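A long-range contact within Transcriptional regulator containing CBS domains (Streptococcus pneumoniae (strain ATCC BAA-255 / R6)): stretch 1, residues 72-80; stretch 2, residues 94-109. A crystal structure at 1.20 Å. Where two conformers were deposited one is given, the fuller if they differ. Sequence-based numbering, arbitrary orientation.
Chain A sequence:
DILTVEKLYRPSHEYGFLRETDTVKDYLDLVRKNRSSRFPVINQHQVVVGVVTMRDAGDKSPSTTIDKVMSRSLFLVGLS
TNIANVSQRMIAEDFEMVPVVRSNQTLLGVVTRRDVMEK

Stretch 1 72-80: RSLFLVGLS
Stretch 2, residues 94-109: DFEMVPVVRSNQTLLG

Val77 joins residues 72-80, which form no regular strand, to strand 97-101 by a single bridge, with its CA 4.9 Å from Val100 CA. Both backbone polar groups of Val77 are used: its N donates to Pro99 O (3.1 Å, 168°), and its O accepts from Val101 N (2.8 Å, 162°). These two bonds straddle Val100, whose CA lies 3.3 Å from Val77 O in a CA-H...O contact. The two stretches run parallel at the bridge, and Val77 (phi/psi -127/167) and Val100 (-107/129) are both extended. Two residues on, where Leu79 N and Val101 O are 4.7 Å apart, a water bridges them, accepting from Leu79 N (3.0 Å) and donating to Val101 O (2.8 Å).

Packing spreads from this bridge. Phe75 (chi1 t, chi2 32°) points its CB toward strand 97-101; Val98 CG1 (chi1 t) sits over one ring face, 3.9 Å from the centroid, while the ring edge meets the face of Phe95 (chi1 m, chi2 90°), centroids 5.2 Å apart and planes at 64°. Leu76 (m, t) leaves CA sideways, but its end comes nearer: CD2 reaches Pro99 CB at 3.7 Å and CD1 Gln105 OE1 at 3.5 Å. Val77 CG2 (chi1 m) meets Val100 CG2 (chi1 t) at 3.8 Å. Leu79 (m, t) closes the patch, its CG 3.9 Å from Leu108 CD1.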

# COMPACT_ATOMS: atom_id res chain seq x y z
N ARG A 72 5.98 -8.74 3.22
CA ARG A 72 5.08 -9.48 2.31
C ARG A 72 3.74 -8.76 2.21
O ARG A 72 3.25 -8.20 3.23
CB ARG A 72 4.83 -10.90 2.83
CG ARG A 72 6.05 -11.80 2.98
CD ARG A 72 6.84 -12.02 1.70
NE ARG A 72 7.68 -10.88 1.38
CZ ARG A 72 8.23 -10.64 0.19
NH1 ARG A 72 8.95 -9.55 0.02
NH2 ARG A 72 8.01 -11.46 -0.82
N SER A 73 3.16 -8.79 1.02
CA SER A 73 1.80 -8.26 0.79
C SER A 73 0.88 -9.45 0.49
O SER A 73 1.01 -10.03 -0.61
CB SER A 73 1.80 -7.27 -0.34
OG SER A 73 0.52 -6.66 -0.46
N LEU A 74 0.02 -9.82 1.44
CA LEU A 74 -0.91 -10.98 1.28
C LEU A 74 -2.36 -10.48 1.12
O LEU A 74 -3.15 -11.16 0.43
CB LEU A 74 -0.81 -11.88 2.51
CG LEU A 74 -1.77 -13.06 2.54
CD1 LEU A 74 -1.46 -14.04 1.43
CD2 LEU A 74 -1.73 -13.75 3.89
N PHE A 75 -2.69 -9.38 1.79
CA PHE A 75 -4.04 -8.79 1.69
C PHE A 75 -4.04 -7.77 0.56
O PHE A 75 -3.36 -6.75 0.65
CB PHE A 75 -4.48 -8.21 3.03
CG PHE A 75 -5.89 -7.68 3.08
CD1 PHE A 75 -6.90 -8.23 2.31
CD2 PHE A 75 -6.23 -6.70 4.00
CE1 PHE A 75 -8.20 -7.74 2.38
CE2 PHE A 75 -7.53 -6.23 4.09
CZ PHE A 75 -8.51 -6.76 3.28
N LEU A 76 -4.77 -8.11 -0.50
CA LEU A 76 -4.94 -7.26 -1.70
C LEU A 76 -6.43 -7.21 -2.02
O LEU A 76 -7.12 -8.22 -1.79
CB LEU A 76 -4.17 -7.86 -2.87
CG LEU A 76 -2.66 -7.99 -2.68
CD1 LEU A 76 -2.03 -8.86 -3.76
CD2 LEU A 76 -2.00 -6.63 -2.62
N VAL A 77 -6.90 -6.08 -2.51
CA VAL A 77 -8.33 -5.97 -2.89
C VAL A 77 -8.44 -5.45 -4.33
O VAL A 77 -7.43 -4.98 -4.89
CB VAL A 77 -9.09 -5.06 -1.90
CG1 VAL A 77 -9.02 -5.62 -0.49
CG2 VAL A 77 -8.59 -3.63 -1.96
N GLY A 78 -9.64 -5.56 -4.89
CA GLY A 78 -9.97 -5.03 -6.22
C GLY A 78 -11.04 -3.97 -6.13
O GLY A 78 -11.64 -3.80 -5.05
N LEU A 79 -11.31 -3.30 -7.26
CA LEU A 79 -12.33 -2.23 -7.30
C LEU A 79 -13.70 -2.75 -6.84
O LEU A 79 -14.43 -1.96 -6.21
CB LEU A 79 -12.39 -1.66 -8.73
CG LEU A 79 -11.13 -0.95 -9.21
CD1 LEU A 79 -11.28 -0.47 -10.64
CD2 LEU A 79 -10.77 0.23 -8.31
N SER A 80 -14.07 -3.99 -7.18
CA SER A 80 -15.43 -4.50 -6.85
C SER A 80 -15.50 -5.07 -5.43
O SER A 80 -16.60 -5.46 -5.02
CB SER A 80 -15.88 -5.54 -7.84
OG SER A 80 -15.09 -6.72 -7.72
N ASP A 94 -5.31 -5.54 12.12
CA ASP A 94 -4.72 -4.21 12.43
C ASP A 94 -3.96 -3.65 11.22
O ASP A 94 -2.77 -3.34 11.32
CB ASP A 94 -3.87 -4.24 13.70
CG ASP A 94 -3.71 -2.86 14.32
OD1 ASP A 94 -4.73 -2.12 14.40
OD2 ASP A 94 -2.58 -2.52 14.70
N PHE A 95 -4.65 -3.54 10.10
CA PHE A 95 -4.06 -2.88 8.92
C PHE A 95 -4.38 -1.38 8.92
O PHE A 95 -5.48 -0.96 9.35
CB PHE A 95 -4.65 -3.45 7.62
CG PHE A 95 -4.10 -4.79 7.20
CD1 PHE A 95 -4.67 -5.98 7.62
CD2 PHE A 95 -3.00 -4.85 6.35
CE1 PHE A 95 -4.16 -7.20 7.19
CE2 PHE A 95 -2.49 -6.06 5.94
CZ PHE A 95 -3.06 -7.23 6.37
N GLU A 96 -3.47 -0.61 8.35
CA GLU A 96 -3.63 0.86 8.15
C GLU A 96 -3.89 1.15 6.67
O GLU A 96 -4.48 2.16 6.33
CB GLU A 96 -2.37 1.61 8.59
CG GLU A 96 -2.13 1.61 10.09
CD GLU A 96 -2.93 2.64 10.87
OE1 GLU A 96 -2.51 2.98 11.98
OE2 GLU A 96 -3.96 3.12 10.35
N MSE A 97 -3.48 0.22 5.79
CA MSE A 97 -3.49 0.48 4.32
C MSE A 97 -3.57 -0.88 3.63
O MSE A 97 -3.00 -1.83 4.15
CB MSE A 97 -2.19 1.19 3.94
CG MSE A 97 -1.94 1.50 2.48
SE MSE A 97 -1.15 0.01 1.49
CE MSE A 97 0.64 -0.33 2.15
N VAL A 98 -4.33 -0.97 2.55
CA VAL A 98 -4.40 -2.19 1.75
C VAL A 98 -4.23 -1.81 0.28
O VAL A 98 -4.91 -0.90 -0.22
CB VAL A 98 -5.72 -2.95 1.95
CG1 VAL A 98 -5.72 -4.27 1.18
CG2 VAL A 98 -6.01 -3.19 3.42
N PRO A 99 -3.31 -2.46 -0.46
CA PRO A 99 -3.18 -2.17 -1.88
C PRO A 99 -4.38 -2.64 -2.70
O PRO A 99 -4.98 -3.66 -2.41
CB PRO A 99 -1.93 -2.95 -2.30
CG PRO A 99 -1.20 -3.24 -1.01
CD PRO A 99 -2.31 -3.45 -0.00
N VAL A 100 -4.70 -1.84 -3.73
CA VAL A 100 -5.80 -2.15 -4.68
C VAL A 100 -5.14 -2.55 -5.99
O VAL A 100 -4.31 -1.78 -6.48
CB VAL A 100 -6.73 -0.94 -4.87
CG1 VAL A 100 -7.87 -1.24 -5.82
CG2 VAL A 100 -7.27 -0.44 -3.53
N VAL A 101 -5.54 -3.70 -6.54
CA VAL A 101 -4.87 -4.23 -7.76
C VAL A 101 -5.90 -4.66 -8.80
O VAL A 101 -7.05 -4.97 -8.46
CB VAL A 101 -3.95 -5.42 -7.42
CG1 VAL A 101 -2.82 -5.00 -6.51
CG2 VAL A 101 -4.71 -6.61 -6.87
N ARG A 102 -5.44 -4.69 -10.04
CA ARG A 102 -6.20 -5.32 -11.14
C ARG A 102 -6.11 -6.84 -10.99
O ARG A 102 -5.33 -7.34 -10.16
CB ARG A 102 -5.59 -4.91 -12.48
CG ARG A 102 -5.56 -3.42 -12.75
CD ARG A 102 -5.12 -3.17 -14.19
NE ARG A 102 -5.06 -1.76 -14.53
CZ ARG A 102 -4.04 -0.95 -14.28
NH1 ARG A 102 -2.95 -1.38 -13.68
NH2 ARG A 102 -4.12 0.33 -14.65
N SER A 103 -6.89 -7.57 -11.78
CA SER A 103 -6.88 -9.06 -11.79
C SER A 103 -5.46 -9.59 -12.01
O SER A 103 -5.12 -10.64 -11.42
CB SER A 103 -7.87 -9.58 -12.81
OG SER A 103 -7.83 -11.00 -12.93
N ASN A 104 -4.64 -8.87 -12.79
CA ASN A 104 -3.25 -9.32 -13.07
C ASN A 104 -2.26 -8.87 -11.98
O ASN A 104 -1.05 -8.97 -12.19
CB ASN A 104 -2.76 -8.84 -14.44
CG ASN A 104 -2.55 -7.35 -14.53
OD1 ASN A 104 -2.85 -6.62 -13.59
ND2 ASN A 104 -2.04 -6.90 -15.66
N GLN A 105 -2.78 -8.39 -10.84
CA GLN A 105 -1.98 -8.01 -9.65
C GLN A 105 -1.17 -6.73 -9.85
O GLN A 105 -0.34 -6.41 -8.99
CB GLN A 105 -1.13 -9.19 -9.16
CG GLN A 105 -1.91 -10.49 -9.04
CD GLN A 105 -3.07 -10.36 -8.08
OE1 GLN A 105 -2.87 -10.22 -6.88
NE2 GLN A 105 -4.29 -10.43 -8.59
N THR A 106 -1.45 -5.95 -10.90
CA THR A 106 -0.77 -4.64 -11.05
C THR A 106 -1.47 -3.58 -10.19
O THR A 106 -2.71 -3.68 -9.93
CB THR A 106 -0.68 -4.19 -12.52
OG1 THR A 106 -2.01 -4.10 -13.06
CG2 THR A 106 0.17 -5.13 -13.35
N LEU A 107 -0.69 -2.61 -9.72
CA LEU A 107 -1.18 -1.60 -8.74
C LEU A 107 -2.12 -0.55 -9.35
O LEU A 107 -1.75 0.07 -10.35
CB LEU A 107 0.02 -0.90 -8.12
CG LEU A 107 -0.30 0.09 -6.99
CD1 LEU A 107 -0.90 -0.62 -5.79
CD2 LEU A 107 0.94 0.86 -6.59
N LEU A 108 -3.24 -0.32 -8.66
CA LEU A 108 -4.17 0.79 -8.95
C LEU A 108 -4.01 1.88 -7.89
O LEU A 108 -4.13 3.08 -8.22
CB LEU A 108 -5.61 0.27 -8.96
CG LEU A 108 -5.97 -0.62 -10.14
CD1 LEU A 108 -7.32 -1.26 -9.91
CD2 LEU A 108 -5.92 0.16 -11.44
N GLY A 109 -3.82 1.50 -6.63
CA GLY A 109 -3.74 2.50 -5.56
C GLY A 109 -3.90 1.82 -4.23
O GLY A 109 -3.50 0.66 -4.09
O HOH W 1 -9.62 -4.32 -9.49